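PDB 4ASH: NS6 protease from Murine norovirus 1, which is a trypsin-like cysteine protease that probably cleaves the viral polyprotein into its mature non-structural proteins. Local coordinates for residues T39-V51 / F57-D69. The protein carries 1 engineered substitution. Numbering follows the deposited sequence.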
ATOM      1  N   THR A  39      -1.985 -20.203   0.426  1.00 29.25           N
ATOM      2  CA  THR A  39      -0.607 -20.399   0.885  1.00 27.55           C
ATOM      3  C   THR A  39      -0.490 -20.105   2.381  1.00 25.77           C
ATOM      4  O   THR A  39      -1.040 -19.121   2.873  1.00 24.89           O
ATOM      5  CB  THR A  39       0.386 -19.469   0.127  1.00 28.48           C
ATOM      6  OG1 THR A  39       0.364 -19.765  -1.274  1.00 32.50           O
ATOM      7  CG2 THR A  39       1.809 -19.618   0.650  1.00 27.74           C
ATOM      8  N   GLU A  40       0.235 -20.949   3.105  1.00 28.36           N
ATOM      9  CA  GLU A  40       0.534 -20.655   4.502  1.00 26.47           C
ATOM     10  C   GLU A  40       1.461 -19.435   4.580  1.00 28.26           C
ATOM     11  O   GLU A  40       2.489 -19.381   3.897  1.00 30.35           O
ATOM     12  CB  GLU A  40       1.159 -21.870   5.193  1.00 26.30           C
ATOM     13  CG  GLU A  40       1.677 -21.579   6.585  1.00 35.86           C
ATOM     14  CD  GLU A  40       2.292 -22.803   7.245  1.00 48.28           C
ATOM     15  OE1 GLU A  40       1.991 -23.936   6.810  1.00 46.79           O
ATOM     16  OE2 GLU A  40       3.079 -22.626   8.198  1.00 50.27           O
ATOM     17  N   ILE A  41       1.087 -18.440   5.381  1.00 24.24           N
ATOM     18  CA  ILE A  41       1.925 -17.245   5.522  1.00 25.84           C
ATOM     19  C   ILE A  41       2.136 -16.866   6.983  1.00 22.31           C
ATOM     20  O   ILE A  41       1.232 -17.002   7.800  1.00 22.01           O
ATOM     21  CB  ILE A  41       1.330 -16.045   4.770  1.00 22.21           C
ATOM     22  CG1 ILE A  41      -0.111 -15.802   5.225  1.00 21.71           C
ATOM     23  CG2 ILE A  41       1.394 -16.264   3.254  1.00 22.73           C
ATOM     24  CD1 ILE A  41      -0.753 -14.574   4.610  1.00 26.08           C
ATOM     25  N   PHE A  42       3.339 -16.402   7.308  1.00 19.45           N
ATOM     26  CA  PHE A  42       3.689 -16.035   8.679  1.00 18.42           C
ATOM     27  C   PHE A  42       3.363 -17.139   9.676  1.00 20.96           C
ATOM     28  O   PHE A  42       2.989 -16.867  10.821  1.00 24.20           O
ATOM     29  CB  PHE A  42       2.993 -14.735   9.085  1.00 18.40           C
ATOM     30  CG  PHE A  42       3.111 -13.646   8.068  1.00 18.82           C
ATOM     31  CD1 PHE A  42       4.348 -13.289   7.549  1.00 18.67           C
ATOM     32  CD2 PHE A  42       1.981 -12.986   7.613  1.00 17.29           C
ATOM     33  CE1 PHE A  42       4.461 -12.291   6.601  1.00 19.51           C
ATOM     34  CE2 PHE A  42       2.080 -11.981   6.663  1.00 19.07           C
ATOM     35  CZ  PHE A  42       3.317 -11.629   6.152  1.00 21.00           C
ATOM     36  N   GLY A  43       3.493 -18.383   9.227  1.00 23.14           N
ATOM     37  CA  GLY A  43       3.293 -19.536  10.086  1.00 22.97           C
ATOM     38  C   GLY A  43       1.820 -19.812  10.347  1.00 25.84           C
ATOM     39  O   GLY A  43       1.475 -20.577  11.248  1.00 30.52           O
ATOM     40  N   ARG A  44       0.945 -19.179   9.571  1.00 21.43           N
ATOM     41  CA  ARG A  44      -0.494 -19.363   9.745  1.00 21.96           C
ATOM     42  C   ARG A  44      -1.127 -20.018   8.518  1.00 29.20           C
ATOM     43  O   ARG A  44      -0.833 -19.650   7.381  1.00 30.29           O
ATOM     44  CB  ARG A  44      -1.168 -18.017  10.037  1.00 21.98           C
ATOM     45  CG  ARG A  44      -0.569 -17.273  11.220  1.00 21.10           C
ATOM     46  CD  ARG A  44      -0.989 -17.885  12.571  1.00 25.83           C
ATOM     47  NE  ARG A  44      -0.390 -17.149  13.680  1.00 27.45           N
ATOM     48  CZ  ARG A  44      -0.950 -16.091  14.267  1.00 21.07           C
ATOM     49  NH1 ARG A  44      -2.141 -15.647  13.866  1.00 23.21           N
ATOM     50  NH2 ARG A  44      -0.310 -15.476  15.251  1.00 26.58           N
ATOM     51  N   LYS A  45      -2.004 -20.988   8.747  1.00 27.81           N
ATOM     52  CA  LYS A  45      -2.664 -21.677   7.645  1.00 28.63           C
ATOM     53  C   LYS A  45      -3.939 -20.958   7.224  1.00 29.07           C
ATOM     54  O   LYS A  45      -4.559 -20.264   8.029  1.00 29.65           O
ATOM     55  CB  LYS A  45      -3.000 -23.118   8.036  1.00 35.24           C
ATOM     56  CG  LYS A  45      -1.805 -23.991   8.391  1.00 46.93           C
ATOM     57  CD  LYS A  45      -2.279 -25.369   8.831  1.00 58.05           C
ATOM     58  CE  LYS A  45      -1.131 -26.252   9.281  1.00 65.53           C
ATOM     59  NZ  LYS A  45      -1.628 -27.550   9.825  1.00 67.70           N
ATOM     60  N   PRO A  46      -4.335 -21.118   5.953  1.00 27.77           N
ATOM     61  CA  PRO A  46      -5.630 -20.610   5.503  1.00 28.56           C
ATOM     62  C   PRO A  46      -6.688 -21.072   6.494  1.00 29.23           C
ATOM     63  O   PRO A  46      -6.632 -22.208   6.969  1.00 32.32           O
ATOM     64  CB  PRO A  46      -5.810 -21.293   4.152  1.00 32.20           C
ATOM     65  CG  PRO A  46      -4.404 -21.422   3.639  1.00 37.33           C
ATOM     66  CD  PRO A  46      -3.571 -21.739   4.856  1.00 33.96           C
ATOM     67  N   GLY A  47      -7.621 -20.191   6.826  1.00 30.51           N
ATOM     68  CA  GLY A  47      -8.575 -20.483   7.880  1.00 32.93           C
ATOM     69  C   GLY A  47      -8.226 -19.788   9.185  1.00 35.83           C
ATOM     70  O   GLY A  47      -9.113 -19.491   9.982  1.00 35.63           O
ATOM     71  N   ASP A  48      -6.933 -19.542   9.410  1.00 29.64           N
ATOM     72  CA  ASP A  48      -6.482 -18.754  10.559  1.00 30.96           C
ATOM     73  C   ASP A  48      -6.532 -17.284  10.186  1.00 27.06           C
ATOM     74  O   ASP A  48      -6.309 -16.400  11.013  1.00 30.00           O
ATOM     75  CB  ASP A  48      -5.050 -19.109  10.951  1.00 34.44           C
ATOM     76  CG  ASP A  48      -4.918 -20.524  11.464  1.00 45.17           C
ATOM     77  OD1 ASP A  48      -5.845 -21.010  12.145  1.00 42.94           O
ATOM     78  OD2 ASP A  48      -3.874 -21.147  11.184  1.00 53.18           O
ATOM     79  N   PHE A  49      -6.815 -17.030   8.920  1.00 22.71           N
ATOM     80  CA  PHE A  49      -6.935 -15.671   8.445  1.00 22.07           C
ATOM     81  C   PHE A  49      -7.951 -15.610   7.315  1.00 24.27           C
ATOM     82  O   PHE A  49      -8.255 -16.627   6.685  1.00 28.33           O
ATOM     83  CB  PHE A  49      -5.568 -15.125   7.984  1.00 24.60           C
ATOM     84  CG  PHE A  49      -4.941 -15.904   6.860  1.00 23.06           C
ATOM     85  CD1 PHE A  49      -5.245 -15.612   5.538  1.00 25.34           C
ATOM     86  CD2 PHE A  49      -4.032 -16.920   7.126  1.00 24.10           C
ATOM     87  CE1 PHE A  49      -4.663 -16.320   4.500  1.00 26.81           C
ATOM     88  CE2 PHE A  49      -3.445 -17.631   6.087  1.00 25.69           C
ATOM     89  CZ  PHE A  49      -3.764 -17.333   4.779  1.00 22.06           C
ATOM     90  N   THR A  50      -8.491 -14.421   7.079  1.00 23.66           N
ATOM     91  CA  THR A  50      -9.361 -14.190   5.943  1.00 24.56           C
ATOM     92  C   THR A  50      -8.705 -13.175   5.027  1.00 26.70           C
ATOM     93  O   THR A  50      -7.849 -12.393   5.457  1.00 28.39           O
ATOM     94  CB  THR A  50     -10.736 -13.668   6.371  1.00 27.50           C
ATOM     95  OG1 THR A  50     -10.584 -12.416   7.047  1.00 39.94           O
ATOM     96  CG2 THR A  50     -11.418 -14.660   7.298  1.00 26.06           C
ATOM     97  N   VAL A  51      -9.088 -13.205   3.759  1.00 22.21           N
ATOM     98  CA  VAL A  51      -8.462 -12.338   2.776  1.00 23.25           C
ATOM     99  C   VAL A  51      -9.546 -11.619   2.013  1.00 29.37           C
ATOM    100  O   VAL A  51     -10.551 -12.221   1.616  1.00 32.27           O
ATOM    101  CB  VAL A  51      -7.590 -13.129   1.790  1.00 31.60           C
ATOM    102  CG1 VAL A  51      -6.901 -12.177   0.837  1.00 33.05           C
ATOM    103  CG2 VAL A  51      -6.560 -13.964   2.536  1.00 34.08           C
ATOM    104  N   PHE A  57      -5.708  -4.144  -4.464  1.00 17.08           N
ATOM    105  CA  PHE A  57      -5.486  -4.028  -3.025  1.00 17.85           C
ATOM    106  C   PHE A  57      -5.878  -5.324  -2.326  1.00 15.84           C
ATOM    107  O   PHE A  57      -6.986  -5.819  -2.516  1.00 19.90           O
ATOM    108  CB  PHE A  57      -6.320  -2.877  -2.473  1.00 16.62           C
ATOM    109  CG  PHE A  57      -5.993  -2.506  -1.053  1.00 15.80           C
ATOM    110  CD1 PHE A  57      -6.611  -3.146   0.009  1.00 18.14           C
ATOM    111  CD2 PHE A  57      -5.064  -1.508  -0.785  1.00 16.14           C
ATOM    112  CE1 PHE A  57      -6.318  -2.788   1.316  1.00 16.05           C
ATOM    113  CE2 PHE A  57      -4.754  -1.160   0.522  1.00 18.61           C
ATOM    114  CZ  PHE A  57      -5.381  -1.796   1.564  1.00 16.29           C
ATOM    115  N   LEU A  58      -4.989  -5.862  -1.498  1.00 15.31           N
ATOM    116  CA  LEU A  58      -5.274  -7.110  -0.803  1.00 17.06           C
ATOM    117  C   LEU A  58      -5.073  -6.957   0.707  1.00 16.77           C
ATOM    118  O   LEU A  58      -4.054  -6.428   1.153  1.00 17.78           O
ATOM    119  CB  LEU A  58      -4.365  -8.210  -1.362  1.00 21.11           C
ATOM    120  CG  LEU A  58      -4.669  -9.650  -0.980  1.00 26.91           C
ATOM    121  CD1 LEU A  58      -6.042 -10.050  -1.497  1.00 31.49           C
ATOM    122  CD2 LEU A  58      -3.592 -10.556  -1.557  1.00 27.02           C
ATOM    123  N   LYS A  59      -6.047  -7.412   1.495  1.00 19.08           N
ATOM    124  CA  LYS A  59      -5.964  -7.302   2.944  1.00 21.65           C
ATOM    125  C   LYS A  59      -6.163  -8.658   3.597  1.00 18.40           C
ATOM    126  O   LYS A  59      -7.119  -9.372   3.290  1.00 23.43           O
ATOM    127  CB  LYS A  59      -7.006  -6.303   3.469  1.00 22.79           C
ATOM    128  CG  LYS A  59      -7.066  -6.184   4.994  1.00 26.66           C
ATOM    129  CD  LYS A  59      -7.836  -4.943   5.417  1.00 34.13           C
ATOM    130  CE  LYS A  59      -9.306  -5.011   5.011  1.00 38.53           C
ATOM    131  NZ  LYS A  59     -10.028  -6.116   5.702  1.00 43.69           N
ATOM    132  N   TYR A  60      -5.252  -8.998   4.500  1.00 16.89           N
ATOM    133  CA  TYR A  60      -5.346 -10.208   5.305  1.00 16.87           C
ATOM    134  C   TYR A  60      -5.697  -9.828   6.721  1.00 19.50           C
ATOM    135  O   TYR A  60      -5.089  -8.915   7.283  1.00 17.97           O
ATOM    136  CB  TYR A  60      -3.991 -10.917   5.345  1.00 19.44           C
ATOM    137  CG  TYR A  60      -3.508 -11.427   4.019  1.00 19.28           C
ATOM    138  CD1 TYR A  60      -2.893 -10.575   3.114  1.00 21.89           C
ATOM    139  CD2 TYR A  60      -3.617 -12.765   3.693  1.00 18.29           C
ATOM    140  CE1 TYR A  60      -2.425 -11.044   1.893  1.00 24.75           C
ATOM    141  CE2 TYR A  60      -3.150 -13.244   2.475  1.00 23.40           C
ATOM    142  CZ  TYR A  60      -2.557 -12.376   1.582  1.00 23.11           C
ATOM    143  OH  TYR A  60      -2.070 -12.846   0.376  1.00 23.24           O
ATOM    144  N   TYR A  61      -6.678 -10.518   7.295  1.00 18.84           N
ATOM    145  CA  TYR A  61      -7.016 -10.326   8.695  1.00 20.28           C
ATOM    146  C   TYR A  61      -6.795 -11.615   9.486  1.00 19.85           C
ATOM    147  O   TYR A  61      -7.357 -12.664   9.158  1.00 22.98           O
ATOM    148  CB  TYR A  61      -8.466  -9.842   8.854  1.00 19.00           C
ATOM    149  CG  TYR A  61      -8.909  -9.884  10.306  1.00 20.47           C
ATOM    150  CD1 TYR A  61      -8.525  -8.888  11.197  1.00 19.29           C
ATOM    151  CD2 TYR A  61      -9.648 -10.950  10.795  1.00 26.70           C
ATOM    152  CE1 TYR A  61      -8.893  -8.939  12.540  1.00 22.61           C
ATOM    153  CE2 TYR A  61     -10.023 -11.009  12.134  1.00 27.15           C
ATOM    154  CZ  TYR A  61      -9.645 -10.002  12.997  1.00 25.44           C
ATOM    155  OH  TYR A  61     -10.027 -10.055  14.320  1.00 25.86           O
ATOM    156  N   PHE A  62      -5.982 -11.522  10.533  1.00 18.31           N
ATOM    157  CA  PHE A  62      -5.638 -12.670  11.363  1.00 20.88           C
ATOM    158  C   PHE A  62      -6.410 -12.599  12.671  1.00 22.55           C
ATOM    159  O   PHE A  62      -6.310 -11.616  13.400  1.00 22.14           O
ATOM    160  CB  PHE A  62      -4.128 -12.690  11.639  1.00 19.99           C
ATOM    161  CG  PHE A  62      -3.290 -12.863  10.402  1.00 19.52           C
ATOM    162  CD1 PHE A  62      -2.974 -11.771   9.608  1.00 20.21           C
ATOM    163  CD2 PHE A  62      -2.820 -14.121  10.033  1.00 20.26           C
ATOM    164  CE1 PHE A  62      -2.204 -11.915   8.462  1.00 17.70           C
ATOM    165  CE2 PHE A  62      -2.059 -14.273   8.890  1.00 18.23           C
ATOM    166  CZ  PHE A  62      -1.756 -13.171   8.101  1.00 19.52           C
ATOM    167  N   THR A  63      -7.180 -13.643  12.958  1.00 24.69           N
ATOM    168  CA  THR A  63      -7.958 -13.713  14.193  1.00 28.85           C
ATOM    169  C   THR A  63      -7.086 -13.493  15.428  1.00 24.44           C
ATOM    170  O   THR A  63      -7.462 -12.764  16.357  1.00 23.21           O
ATOM    171  CB  THR A  63      -8.668 -15.067  14.310  1.00 35.52           C
ATOM    172  OG1 THR A  63      -9.464 -15.284  13.138  1.00 42.14           O
ATOM    173  CG2 THR A  63      -9.569 -15.077  15.533  1.00 37.70           C
ATOM    174  N   SER A  64      -5.941 -14.159  15.452  1.00 20.96           N
ATOM    175  CA  SER A  64      -4.962 -13.977  16.515  1.00 20.09           C
ATOM    176  C   SER A  64      -3.844 -13.095  16.000  1.00 22.08           C
ATOM    177  O   SER A  64      -3.375 -13.291  14.885  1.00 21.50           O
ATOM    178  CB  SER A  64      -4.376 -15.321  16.951  1.00 29.47           C
ATOM    179  OG  SER A  64      -5.384 -16.151  17.494  1.00 39.44           O
ATOM    180  N   ALA A  65      -3.409 -12.131  16.803  1.00 21.19           N
ATOM    181  CA  ALA A  65      -2.386 -11.193  16.336  1.00 21.08           C
ATOM    182  C   ALA A  65      -1.123 -11.928  15.902  1.00 16.48           C
ATOM    183  O   ALA A  65      -0.667 -12.868  16.576  1.00 21.88           O
ATOM    184  CB  ALA A  65      -2.058 -10.188  17.408  1.00 27.74           C
ATOM    185  N   VAL A  66      -0.580 -11.505  14.769  1.00 15.26           N
ATOM    186  CA  VAL A  66       0.733 -12.003  14.326  1.00 15.20           C
ATOM    187  C   VAL A  66       1.864 -11.110  14.847  1.00 19.63           C
ATOM    188  O   VAL A  66       2.944 -11.600  15.208  1.00 23.72           O
ATOM    189  CB  VAL A  66       0.790 -12.068  12.792  1.00 14.44           C
ATOM    190  CG1 VAL A  66       2.184 -12.504  12.314  1.00 15.94           C
ATOM    191  CG2 VAL A  66      -0.307 -12.986  12.241  1.00 18.45           C
ATOM    192  N   ARG A  67       1.622  -9.802  14.879  1.00 21.12           N
ATOM    193  CA  ARG A  67       2.598  -8.842  15.391  1.00 22.95           C
ATOM    194  C   ARG A  67       2.012  -8.048  16.566  1.00 27.88           C
ATOM    195  O   ARG A  67       1.631  -6.893  16.407  1.00 26.28           O
ATOM    196  CB  ARG A  67       3.031  -7.866  14.287  1.00 21.96           C
ATOM    197  CG  ARG A  67       3.845  -8.490  13.137  1.00 21.85           C
ATOM    198  CD  ARG A  67       5.309  -8.703  13.510  1.00 22.53           C
ATOM    199  NE  ARG A  67       5.942  -7.484  14.011  1.00 21.07           N
ATOM    200  CZ  ARG A  67       6.563  -6.576  13.255  1.00 19.58           C
ATOM    201  NH1 ARG A  67       6.652  -6.713  11.929  1.00 17.85           N
ATOM    202  NH2 ARG A  67       7.094  -5.509  13.834  1.00 20.58           N
ATOM    203  N   PRO A  68       1.968  -8.657  17.755  1.00 39.52           N
ATOM    204  CA  PRO A  68       1.382  -7.961  18.909  1.00 37.06           C
ATOM    205  C   PRO A  68       2.220  -6.754  19.344  1.00 33.33           C
ATOM    206  O   PRO A  68       1.743  -5.921  20.118  1.00 44.04           O
ATOM    207  CB  PRO A  68       1.383  -9.036  19.998  1.00 45.45           C
ATOM    208  CG  PRO A  68       2.504  -9.948  19.623  1.00 44.86           C
ATOM    209  CD  PRO A  68       2.514  -9.975  18.114  1.00 44.14           C
ATOM    210  N   ASP A  69       3.439  -6.652  18.825  1.00 31.05           N
ATOM    211  CA  ASP A  69       4.352  -5.575  19.199  1.00 32.35           C
ATOM    212  C   ASP A  69       4.030  -4.233  18.545  1.00 35.50           C
ATOM    213  O   ASP A  69       4.698  -3.234  18.813  1.00 34.76           O
ATOM    214  CB  ASP A  69       5.811  -5.959  18.901  1.00 29.25           C
ATOM    215  CG  ASP A  69       6.055  -6.287  17.428  1.00 35.67           C
ATOM    216  OD1 ASP A  69       5.255  -7.046  16.846  1.00 30.43           O
ATOM    217  OD2 ASP A  69       7.066  -5.803  16.861  1.00 32.89           O
TER
HETATM  218  O   HOH W   1      -4.874 -16.304  13.251  1.00 30.84           O
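F62 lies between F49 and V66: the CB of F49 sits over one face of its ring, 3.9 Å from the ring centroid and 26° off the normal, while CG2 of V66 rests on the opposite face, toward its rim. The rings of F49 and F62 run side by side but are tilted, their planes 45° apart, and Y60 completes an aromatic cluster on the same face of the hairpin. I41 reaches this cluster through CD1, 3.5 Å from CE2 of Y60; CG1 of I41 sits between the backbone N and the carbonyl carbon, which directs the methyl at the rings. CZ of F62 also meets the ring of F42 in its plane, 3.8 Å from CD2. Further along, V51 places CG2 against Y60, and its CG1 is tightly packed on CD1 of L58 at 3.3 Å.

Backbone pairing fixes this register. T50 and Y61 form a hydrogen-bonded antiparallel pair, with N-to-O distances of 2.9 Å both ways, flanked by the non-hydrogen-bonded pairs F49–F62 and V51–Y60.

At the polar edge R44, its chain bent at chi2, passes the edge of F62 and spends two guanidinium nitrogens on successive carbonyls: NH1 to O of S64 at 2.8 Å, nearly straight at 171°, and NH2 to O of A65 at 2.9 Å. Both oxygens lie close to the guanidinium plane, although each nitrogen stands above its carbonyl plane; CG2 of V66 packs over one guanidinium face. A water donates to O of D48 and accepts from N of S64, bridging the loops.

Strand 57-62 pairs on its other side with strand 26-30, and 49-54 is an outermost strand; 49-54 and 57-62 form a beta hairpin at the edge of the N-terminal antiparallel sheet of a chymotrypsin-like protease fold.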